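Local structure of CaaX farnesyltransferase alpha subunit Ram2 (Aspergillus fumigatus, 4L9P) at residues D239-E244 with A272-S277; S250-A255 with S260-A265; T89-R94 with W126-V131. The protein probably forms, as the alpha subunit of protein farnesyltransferase, part of the enzyme that attaches a farnesyl group to CAAX proteins. The protein carries 1 engineered substitution. One frame throughout, in Å; residues are numbered along the deposited sequence.

Contact 1 (D239-E244 with A272-S277); sequences DLVDSE and AGRPLS
Val241 and Ala272 make the tight, apolar side of this contact. Val241 CG2 lies 3.7 Å from Ala272 CB, methyl against methyl. The other branch, CG1, stands anti to the backbone N (chi1 170°). This carries it over the middle of the Arg274 guanidinium, with Val241 CG1 3.4 Å from Arg274 CZ. Val268 and Phe208 also pack on the valine, from helix 259-272 and helix 197-208.

The chain leaves helix 259-272 through a Schellman motif, with Gly273 at positive phi. Arg274 follows at once and stretches from CG to NE back toward helix 238-254.

The outer side is polar, and Asp242 there is exposed. One carboxylate oxygen accepts from both terminal nitrogens of the arginine, end-on. Arg274 NH1 donates to Asp242 OD1 at 2.9 Å, nearly along the C-O axis. Arg274 NH2 reaches the same Asp242 OD1 at 3.0 Å, but from above the carboxylate plane. OD1 lies in the guanidinium plane, while the two flat groups are turned 63° apart. The NH2 bond is bent, at 142°. Glu238 and Glu278 form further salt bridges with NH2 and NH1.

Contact 2 (S250-A255 with S260-A265); sequences SRILEA and SPWSYA
Arg251 NH2 meets Glu254 OE2 at 2.8 Å, the shortest side-chain polar bond within the two segments, in a salt bridge along helix 238-254. Arg251 NE donates to Glu254 OE1 at 3.1 Å. The guanidinium therefore grips the carboxylate side-on, one nitrogen to each oxygen. Both oxygens lie in the guanidinium plane but are approached from above the carboxylate plane. This pair stays clear of the second helix, because the end of Arg251 leads away from it.

The contact between the helices is apolar and buried. Ile252 carries the first helix's share with three carbons. CG1 is placed beside the backbone N (chi1 -74°) and runs against the proline ring. Ile252 CG1 comes within 3.5 Å of Pro261 CG. The chain then extends to CD1, which sits over one face of the indole. Ile252 CD1 is 3.8 Å from the centroid of the five-membered ring of Trp262, only 14° off the ring normal, a CH-pi contact. The branch methyl settles further along the same ring system, with Ile252 CG2 3.6 Å from Trp262 CZ2.

Trp262 NE1 is buried but satisfied by Pro256 O in the link between the two helices, which should help fix the rotation of the indole. His305 meets the same ring, while Trp279 packs on Ile252 and Trp200 of helix 197-208 on Pro261. Ser260 OG bonds to Asn361 of the Ram1 beta subunit, so this end of helix 259-272 also borders the partner chain.

Helices 238-254 and 259-272 run antiparallel and are joined by a short link. Such a helical hairpin is the building element of the all-helical prenyltransferase alpha subunit.

Contact 3 (T89-R94 with W126-V131); sequences TVWIYR and WHHRQV. With EDO (1,2-ethanediol), chain I.
Helices 88-100 and 123-133 run side by side in the same general direction. They come nearest in this contact at Trp91 CA and His128 CA, 7.0 Å apart. Each segment is regular helix, and no hydrogen bond passes directly between them.

Trp91 and His128 carry the contact. The outer carbons of the indole six-membered ring lie over one face of the imidazole, toward its rim. Trp91 CE3 is 3.5 Å from His128 CG, and Trp91 CZ3 is 3.5 Å from His128 CD2. The planes of the indole six-membered ring and the imidazole are inclined at 59°, with centroids 4.9 Å apart. His128 CG is anti to the backbone N (chi1 -173°), which sends the imidazole across to helix 88-100.

Both imidazole nitrogens have partners. A water in the ring plane lies 2.9 Å from His128 ND1, and the same water bonds weakly to Trp91 O. His128 NE2 bonds to Glu108 OE2, and the other oxygen of Glu108 takes a salt bridge from Arg94 NH2, so one carboxylate ties the two helices together. Arg94 passes beside the histidine, with Arg94 CD 4.3 Å from His128 NE2. Glu108 may favour a charged imidazole, while Arg94 may oppose it. Apart from this pair, Gln130 NE2 donates at 2.8 Å to O2 of a bound 1,2-ethanediol, probably from the crystallisation liquor.

On the side of the Ram1 beta subunit, Thr89 OG1 bonds to Met197 of Ram1 and His127 NE2 to Gly246 of Ram1. The two segments lie in successive prenyltransferase alpha subunit repeats of the TPR clan. Trp91, its NE1 bonded to Pro85 O, also packs on Ile81 of helix 71-83 and on Leu112 of helix 105-118.

How the contacts relate
Contact 3 comes first along the chain, and contacts 1 and 2 follow in the C-terminal half. Contact 2 nests inside the loop that contact 1 closes. Both use helix 238-254, one near its start and the other near its end. Their centres are 14 Å apart, and Glu244 OE1 and Tyr264 OH, 2.6 Å apart, probably form a hydrogen bond. Contact 3 lies on the opposite side of the chain's centre. Its centre is 41 Å from contact 1's and 38 Å from contact 2's. Contacts 1 and 2 thus share one neighbourhood of the all-helical array, and contact 3 lies in a distant one. Contacts 2 and 3 border the Ram1 beta subunit; contact 1 does not touch it.

Contact 1 (D239-E244 with A272-S277)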
loop_
_atom_site.group_PDB
_atom_site.type_symbol
_atom_site.label_atom_id
_atom_site.label_comp_id
_atom_site.label_asym_id
_atom_site.label_seq_id
_atom_site.Cartn_x
_atom_site.Cartn_y
_atom_site.Cartn_z
ATOM N N ASP A 239 21.591 -6.451 -28.207
ATOM C CA ASP A 239 20.591 -6.959 -29.149
ATOM C C ASP A 239 19.280 -7.251 -28.457
ATOM O O ASP A 239 18.209 -7.044 -29.032
ATOM C CB ASP A 239 21.050 -8.240 -29.852
ATOM C CG ASP A 239 22.239 -8.024 -30.729
ATOM O OD1 ASP A 239 22.366 -6.975 -31.406
ATOM O OD2 ASP A 239 23.063 -8.940 -30.737
ATOM N N LEU A 240 19.365 -7.740 -27.220
ATOM C CA LEU A 240 18.174 -7.901 -26.373
ATOM C C LEU A 240 17.517 -6.540 -26.110
ATOM O O LEU A 240 16.294 -6.387 -26.210
ATOM C CB LEU A 240 18.572 -8.503 -25.036
ATOM C CG LEU A 240 17.388 -8.660 -24.060
ATOM C CD1 LEU A 240 16.307 -9.544 -24.716
ATOM C CD2 LEU A 240 17.883 -9.340 -22.762
ATOM N N VAL A 241 18.329 -5.543 -25.752
ATOM C CA VAL A 241 17.762 -4.229 -25.551
ATOM C C VAL A 241 17.045 -3.759 -26.830
ATOM O O VAL A 241 15.869 -3.294 -26.755
ATOM C CB VAL A 241 18.836 -3.232 -25.081
ATOM C CG1 VAL A 241 18.298 -1.799 -25.113
ATOM C CG2 VAL A 241 19.308 -3.608 -23.648
ATOM N N ASP A 242 17.711 -3.866 -27.993
ATOM C CA ASP A 242 17.033 -3.444 -29.220
ATOM C C ASP A 242 15.713 -4.190 -29.466
ATOM O O ASP A 242 14.715 -3.586 -29.855
ATOM C CB ASP A 242 17.911 -3.725 -30.464
ATOM C CG ASP A 242 19.162 -2.881 -30.524
ATOM O OD1 ASP A 242 19.258 -1.873 -29.784
ATOM O OD2 ASP A 242 20.053 -3.245 -31.365
ATOM N N SER A 243 15.711 -5.511 -29.243
ATOM C CA SER A 243 14.527 -6.328 -29.428
ATOM C C SER A 243 13.389 -5.882 -28.487
ATOM O O SER A 243 12.221 -5.771 -28.881
ATOM C CB SER A 243 14.900 -7.800 -29.133
ATOM O OG SER A 243 13.764 -8.648 -29.173
ATOM N N GLU A 244 13.721 -5.600 -27.242
ATOM C CA GLU A 244 12.682 -5.198 -26.283
ATOM C C GLU A 244 12.130 -3.814 -26.576
ATOM O O GLU A 244 10.949 -3.551 -26.370
ATOM C CB GLU A 244 13.280 -5.246 -24.874
ATOM C CG GLU A 244 13.452 -6.692 -24.412
ATOM C CD GLU A 244 12.127 -7.421 -24.284
ATOM O OE1 GLU A 244 11.210 -6.862 -23.636
ATOM O OE2 GLU A 244 12.006 -8.568 -24.801
ATOM N N ALA A 272 19.778 -0.106 -19.777
ATOM C CA ALA A 272 20.817 -0.195 -20.809
ATOM C C ALA A 272 21.812 0.991 -20.802
ATOM O O ALA A 272 22.832 0.961 -21.520
ATOM C CB ALA A 272 20.159 -0.301 -22.180
ATOM N N GLY A 273 21.513 2.063 -20.041
ATOM C CA GLY A 273 22.411 3.215 -20.089
ATOM C C GLY A 273 22.261 4.014 -21.366
ATOM O O GLY A 273 23.204 4.690 -21.824
ATOM N N ARG A 274 21.073 3.941 -21.939
ATOM C CA ARG A 274 20.793 4.644 -23.171
ATOM C C ARG A 274 19.871 5.840 -22.918
ATOM O O ARG A 274 19.018 5.824 -22.016
ATOM C CB ARG A 274 20.137 3.721 -24.169
ATOM C CG ARG A 274 21.020 2.620 -24.676
ATOM C CD ARG A 274 20.236 1.878 -25.756
ATOM N NE ARG A 274 20.864 0.643 -26.165
ATOM C CZ ARG A 274 20.411 -0.116 -27.159
ATOM N NH1 ARG A 274 19.361 0.261 -27.887
ATOM N NH2 ARG A 274 21.018 -1.247 -27.431
ATOM N N PRO A 275 20.011 6.879 -23.755
ATOM C CA PRO A 275 19.228 8.090 -23.510
ATOM C C PRO A 275 17.804 8.038 -24.059
ATOM O O PRO A 275 17.563 7.349 -25.025
ATOM C CB PRO A 275 20.021 9.161 -24.254
ATOM C CG PRO A 275 20.611 8.402 -25.418
ATOM C CD PRO A 275 20.982 7.037 -24.867
ATOM N N LEU A 276 16.873 8.789 -23.462
ATOM C CA LEU A 276 15.513 8.916 -24.008
ATOM C C LEU A 276 15.521 9.404 -25.470
ATOM O O LEU A 276 14.626 9.099 -26.238
ATOM C CB LEU A 276 14.692 9.862 -23.142
ATOM C CG LEU A 276 14.491 9.362 -21.707
ATOM C CD1 LEU A 276 13.784 10.438 -20.890
ATOM C CD2 LEU A 276 13.714 8.016 -21.602
ATOM N N SER A 277 16.558 10.130 -25.863
ATOM C CA SER A 277 16.594 10.654 -27.224
ATOM C C SER A 277 16.633 9.549 -28.310
ATOM O O SER A 277 16.360 9.822 -29.490
ATOM C CB SER A 277 17.762 11.652 -27.400
ATOM O OG SER A 277 18.973 11.010 -27.064
#

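Contact 2 (S250-A255 with S260-A265)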
loop_
_atom_site.group_PDB
_atom_site.type_symbol
_atom_site.label_atom_id
_atom_site.label_comp_id
_atom_site.label_asym_id
_atom_site.label_seq_id
_atom_site.Cartn_x
_atom_site.Cartn_y
_atom_site.Cartn_z
ATOM N N SER A 250 6.046 -1.599 -31.007
ATOM C CA SER A 250 4.933 -2.280 -31.692
ATOM C C SER A 250 3.675 -2.320 -30.833
ATOM O O SER A 250 2.561 -2.177 -31.335
ATOM C CB SER A 250 5.304 -3.711 -32.012
ATOM O OG SER A 250 6.300 -3.755 -33.003
ATOM N N ARG A 251 3.844 -2.517 -29.528
ATOM C CA ARG A 251 2.682 -2.504 -28.661
ATOM C C ARG A 251 2.097 -1.095 -28.517
ATOM O O ARG A 251 0.881 -0.936 -28.483
ATOM C CB ARG A 251 3.031 -3.066 -27.279
ATOM C CG ARG A 251 3.517 -4.524 -27.285
ATOM C CD ARG A 251 2.433 -5.571 -27.675
ATOM N NE ARG A 251 2.054 -5.612 -29.032
ATOM C CZ ARG A 251 2.806 -6.151 -30.009
ATOM N NH1 ARG A 251 4.024 -6.614 -29.726
ATOM N NH2 ARG A 251 2.368 -6.185 -31.286
ATOM N N ILE A 252 2.966 -0.082 -28.399
ATOM C CA ILE A 252 2.500 1.327 -28.308
ATOM C C ILE A 252 1.622 1.667 -29.523
ATOM O O ILE A 252 0.544 2.268 -29.377
ATOM C CB ILE A 252 3.691 2.280 -28.211
ATOM C CG1 ILE A 252 4.271 2.150 -26.770
ATOM C CG2 ILE A 252 3.269 3.735 -28.523
ATOM C CD1 ILE A 252 5.656 2.809 -26.645
ATOM N N LEU A 253 2.016 1.222 -30.709
ATOM C CA LEU A 253 1.257 1.594 -31.907
ATOM C C LEU A 253 -0.174 1.006 -31.893
ATOM O O LEU A 253 -1.081 1.546 -32.523
ATOM C CB LEU A 253 2.015 1.129 -33.165
ATOM C CG LEU A 253 3.302 1.904 -33.462
ATOM C CD1 LEU A 253 4.149 1.143 -34.490
ATOM C CD2 LEU A 253 3.004 3.328 -33.946
ATOM N N GLU A 254 -0.396 -0.062 -31.144
ATOM C CA GLU A 254 -1.753 -0.599 -31.014
ATOM C C GLU A 254 -2.658 0.255 -30.150
ATOM O O GLU A 254 -3.896 0.156 -30.267
ATOM C CB GLU A 254 -1.725 -2.012 -30.414
ATOM C CG GLU A 254 -0.943 -3.003 -31.260
ATOM C CD GLU A 254 -0.665 -4.335 -30.574
ATOM O OE1 GLU A 254 -0.840 -4.492 -29.362
ATOM O OE2 GLU A 254 -0.279 -5.262 -31.290
ATOM N N ALA A 255 -2.065 1.087 -29.266
ATOM C CA ALA A 255 -2.856 1.852 -28.262
ATOM C C ALA A 255 -1.932 2.876 -27.659
ATOM O O ALA A 255 -1.355 2.681 -26.613
ATOM C CB ALA A 255 -3.457 0.915 -27.163
ATOM N N SER A 260 1.614 1.786 -19.927
ATOM C CA SER A 260 2.511 0.679 -19.517
ATOM C C SER A 260 3.742 0.456 -20.408
ATOM O O SER A 260 4.830 0.374 -19.882
ATOM C CB SER A 260 1.720 -0.636 -19.356
ATOM O OG SER A 260 0.764 -0.505 -18.292
ATOM N N PRO A 261 3.571 0.359 -21.751
ATOM C CA PRO A 261 4.769 0.133 -22.591
ATOM C C PRO A 261 5.699 1.348 -22.617
ATOM O O PRO A 261 6.884 1.148 -22.807
ATOM C CB PRO A 261 4.201 -0.106 -24.007
ATOM C CG PRO A 261 2.810 0.565 -23.989
ATOM C CD PRO A 261 2.326 0.226 -22.549
ATOM N N TRP A 262 5.176 2.563 -22.447
ATOM C CA TRP A 262 6.056 3.738 -22.385
ATOM C C TRP A 262 6.912 3.653 -21.129
ATOM O O TRP A 262 8.123 3.936 -21.160
ATOM C CB TRP A 262 5.249 5.038 -22.375
ATOM C CG TRP A 262 4.570 5.340 -23.684
ATOM C CD1 TRP A 262 3.268 5.102 -23.991
ATOM C CD2 TRP A 262 5.129 6.038 -24.802
ATOM N NE1 TRP A 262 2.970 5.588 -25.263
ATOM C CE2 TRP A 262 4.105 6.148 -25.785
ATOM C CE3 TRP A 262 6.408 6.567 -25.088
ATOM C CZ2 TRP A 262 4.315 6.808 -27.029
ATOM C CZ3 TRP A 262 6.628 7.183 -26.354
ATOM C CH2 TRP A 262 5.571 7.323 -27.278
ATOM N N SER A 263 6.296 3.283 -20.000
ATOM C CA SER A 263 7.055 3.151 -18.751
ATOM C C SER A 263 8.053 1.996 -18.877
ATOM O O SER A 263 9.174 2.089 -18.395
ATOM C CB SER A 263 6.113 2.912 -17.585
ATOM O OG SER A 263 5.232 4.041 -17.447
ATOM N N TYR A 264 7.648 0.903 -19.503
ATOM C CA TYR A 264 8.567 -0.233 -19.679
ATOM C C TYR A 264 9.775 0.232 -20.512
ATOM O O TYR A 264 10.939 -0.024 -20.146
ATOM C CB TYR A 264 7.809 -1.361 -20.370
ATOM C CG TYR A 264 8.635 -2.580 -20.603
ATOM C CD1 TYR A 264 8.871 -3.472 -19.539
ATOM C CD2 TYR A 264 9.208 -2.850 -21.849
ATOM C CE1 TYR A 264 9.650 -4.595 -19.737
ATOM C CE2 TYR A 264 10.010 -3.995 -22.074
ATOM C CZ TYR A 264 10.224 -4.852 -21.006
ATOM O OH TYR A 264 11.013 -5.982 -21.157
ATOM N N ALA A 265 9.539 0.964 -21.592
ATOM C CA ALA A 265 10.661 1.433 -22.423
ATOM C C ALA A 265 11.595 2.371 -21.677
ATOM O O ALA A 265 12.820 2.281 -21.826
ATOM C CB ALA A 265 10.153 2.128 -23.717
#

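Contact 3 (T89-R94 with W126-V131)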
loop_
_atom_site.group_PDB
_atom_site.type_symbol
_atom_site.label_atom_id
_atom_site.label_comp_id
_atom_site.label_asym_id
_atom_site.label_seq_id
_atom_site.Cartn_x
_atom_site.Cartn_y
_atom_site.Cartn_z
ATOM N N THR A 89 -3.723 -17.528 11.217
ATOM C CA THR A 89 -3.083 -18.476 12.160
ATOM C C THR A 89 -3.284 -19.948 11.702
ATOM O O THR A 89 -2.353 -20.742 11.734
ATOM C CB THR A 89 -3.698 -18.330 13.539
ATOM O OG1 THR A 89 -3.488 -16.983 14.005
ATOM C CG2 THR A 89 -3.060 -19.298 14.563
ATOM N N VAL A 90 -4.487 -20.279 11.240
ATOM C CA VAL A 90 -4.739 -21.712 10.946
ATOM C C VAL A 90 -3.907 -22.170 9.749
ATOM O O VAL A 90 -3.473 -23.322 9.688
ATOM C CB VAL A 90 -6.233 -21.965 10.733
ATOM C CG1 VAL A 90 -6.729 -21.489 9.404
ATOM C CG2 VAL A 90 -6.521 -23.491 10.814
ATOM N N TRP A 91 -3.611 -21.277 8.783
ATOM C CA TRP A 91 -2.765 -21.692 7.655
ATOM C C TRP A 91 -1.331 -21.965 8.108
ATOM O O TRP A 91 -0.687 -22.915 7.638
ATOM C CB TRP A 91 -2.708 -20.536 6.621
ATOM C CG TRP A 91 -3.912 -20.395 5.798
ATOM C CD1 TRP A 91 -4.994 -19.514 5.974
ATOM C CD2 TRP A 91 -4.217 -21.168 4.651
ATOM N NE1 TRP A 91 -5.930 -19.715 4.970
ATOM C CE2 TRP A 91 -5.472 -20.725 4.151
ATOM C CE3 TRP A 91 -3.571 -22.224 4.003
ATOM C CZ2 TRP A 91 -6.028 -21.250 2.996
ATOM C CZ3 TRP A 91 -4.149 -22.747 2.846
ATOM C CH2 TRP A 91 -5.351 -22.260 2.346
ATOM N N ILE A 92 -0.804 -21.107 8.976
ATOM C CA ILE A 92 0.551 -21.347 9.439
ATOM C C ILE A 92 0.645 -22.653 10.241
ATOM O O ILE A 92 1.598 -23.436 10.057
ATOM C CB ILE A 92 1.021 -20.162 10.307
ATOM C CG1 ILE A 92 1.112 -18.928 9.380
ATOM C CG2 ILE A 92 2.363 -20.451 11.022
ATOM C CD1 ILE A 92 1.053 -17.719 10.091
ATOM N N TYR A 93 -0.361 -22.925 11.085
ATOM C CA TYR A 93 -0.370 -24.175 11.835
ATOM C C TYR A 93 -0.530 -25.374 10.860
ATOM O O TYR A 93 0.149 -26.389 11.012
ATOM C CB TYR A 93 -1.508 -24.102 12.840
ATOM C CG TYR A 93 -1.668 -25.326 13.686
ATOM C CD1 TYR A 93 -0.636 -25.838 14.381
ATOM C CD2 TYR A 93 -2.924 -25.950 13.763
ATOM C CE1 TYR A 93 -0.822 -27.036 15.203
ATOM C CE2 TYR A 93 -3.143 -27.065 14.531
ATOM C CZ TYR A 93 -2.093 -27.611 15.256
ATOM O OH TYR A 93 -2.377 -28.753 16.007
ATOM N N ARG A 94 -1.376 -25.256 9.841
ATOM C CA ARG A 94 -1.504 -26.308 8.834
ATOM C C ARG A 94 -0.161 -26.638 8.211
ATOM O O ARG A 94 0.171 -27.809 8.076
ATOM C CB ARG A 94 -2.546 -25.903 7.755
ATOM C CG ARG A 94 -2.709 -26.938 6.675
ATOM C CD ARG A 94 -3.822 -26.543 5.676
ATOM N NE ARG A 94 -4.012 -27.613 4.692
ATOM C CZ ARG A 94 -4.907 -28.580 4.824
ATOM N NH1 ARG A 94 -5.661 -28.625 5.915
ATOM N NH2 ARG A 94 -5.009 -29.509 3.865
ATOM N N TRP A 126 -1.728 -17.790 -1.092
ATOM C CA TRP A 126 -0.573 -17.633 -1.964
ATOM C C TRP A 126 0.735 -17.645 -1.205
ATOM O O TRP A 126 1.740 -18.138 -1.727
ATOM C CB TRP A 126 -0.750 -16.407 -2.900
ATOM C CG TRP A 126 -1.890 -16.749 -3.826
ATOM C CD1 TRP A 126 -3.235 -16.448 -3.690
ATOM C CD2 TRP A 126 -1.790 -17.592 -4.970
ATOM N NE1 TRP A 126 -3.970 -17.118 -4.647
ATOM C CE2 TRP A 126 -3.095 -17.818 -5.455
ATOM C CE3 TRP A 126 -0.708 -18.206 -5.618
ATOM C CZ2 TRP A 126 -3.344 -18.629 -6.577
ATOM C CZ3 TRP A 126 -0.947 -18.995 -6.708
ATOM C CH2 TRP A 126 -2.269 -19.202 -7.201
ATOM N N HIS A 127 0.728 -17.173 0.043
ATOM C CA HIS A 127 1.872 -17.396 0.923
ATOM C C HIS A 127 2.043 -18.910 1.203
ATOM O O HIS A 127 3.153 -19.449 1.109
ATOM C CB HIS A 127 1.796 -16.614 2.232
ATOM C CG HIS A 127 2.982 -16.881 3.086
ATOM N ND1 HIS A 127 4.253 -16.518 2.702
ATOM C CD2 HIS A 127 3.109 -17.539 4.267
ATOM C CE1 HIS A 127 5.122 -16.935 3.616
ATOM N NE2 HIS A 127 4.452 -17.548 4.581
ATOM N N HIS A 128 0.937 -19.623 1.473
ATOM C CA HIS A 128 1.009 -21.054 1.789
ATOM C C HIS A 128 1.582 -21.774 0.584
ATOM O O HIS A 128 2.402 -22.697 0.723
ATOM C CB HIS A 128 -0.399 -21.559 2.093
ATOM C CG HIS A 128 -0.440 -22.961 2.589
ATOM N ND1 HIS A 128 0.024 -23.314 3.842
ATOM C CD2 HIS A 128 -0.990 -24.071 2.038
ATOM C CE1 HIS A 128 -0.201 -24.619 4.025
ATOM N NE2 HIS A 128 -0.819 -25.110 2.946
ATOM N N ARG A 129 1.197 -21.386 -0.626
ATOM C CA ARG A 129 1.720 -22.039 -1.837
ATOM C C ARG A 129 3.250 -21.895 -1.890
ATOM O O ARG A 129 3.972 -22.856 -2.220
ATOM C CB ARG A 129 1.083 -21.449 -3.100
ATOM C CG ARG A 129 1.322 -22.359 -4.319
ATOM C CD ARG A 129 0.676 -21.742 -5.569
ATOM N NE ARG A 129 0.521 -22.769 -6.614
ATOM C CZ ARG A 129 -0.527 -23.586 -6.720
ATOM N NH1 ARG A 129 -1.589 -23.451 -5.902
ATOM N NH2 ARG A 129 -0.494 -24.572 -7.649
ATOM N N GLN A 130 3.749 -20.704 -1.576
ATOM C CA GLN A 130 5.189 -20.463 -1.602
ATOM C C GLN A 130 5.915 -21.284 -0.498
ATOM O O GLN A 130 6.989 -21.883 -0.743
ATOM C CB GLN A 130 5.425 -18.973 -1.341
ATOM C CG GLN A 130 6.912 -18.589 -1.283
ATOM C CD GLN A 130 7.109 -17.058 -1.130
ATOM O OE1 GLN A 130 6.301 -16.233 -1.636
ATOM N NE2 GLN A 130 8.135 -16.683 -0.391
ATOM N N VAL A 131 5.291 -21.394 0.664
ATOM C CA VAL A 131 5.851 -22.218 1.770
ATOM C C VAL A 131 6.005 -23.667 1.284
ATOM O O VAL A 131 7.054 -24.270 1.503
ATOM C CB VAL A 131 4.930 -22.110 3.030
ATOM C CG1 VAL A 131 5.336 -23.135 4.108
ATOM C CG2 VAL A 131 5.036 -20.680 3.571
HETATM C C1 EDO I . 9.324 -20.123 2.911
HETATM O O1 EDO I . 9.287 -19.036 3.830
HETATM C C2 EDO I . 8.884 -19.580 1.568
HETATM O O2 EDO I . 9.615 -18.398 1.227
HETATM O O HOH W 1 1.279 -21.147 5.360
#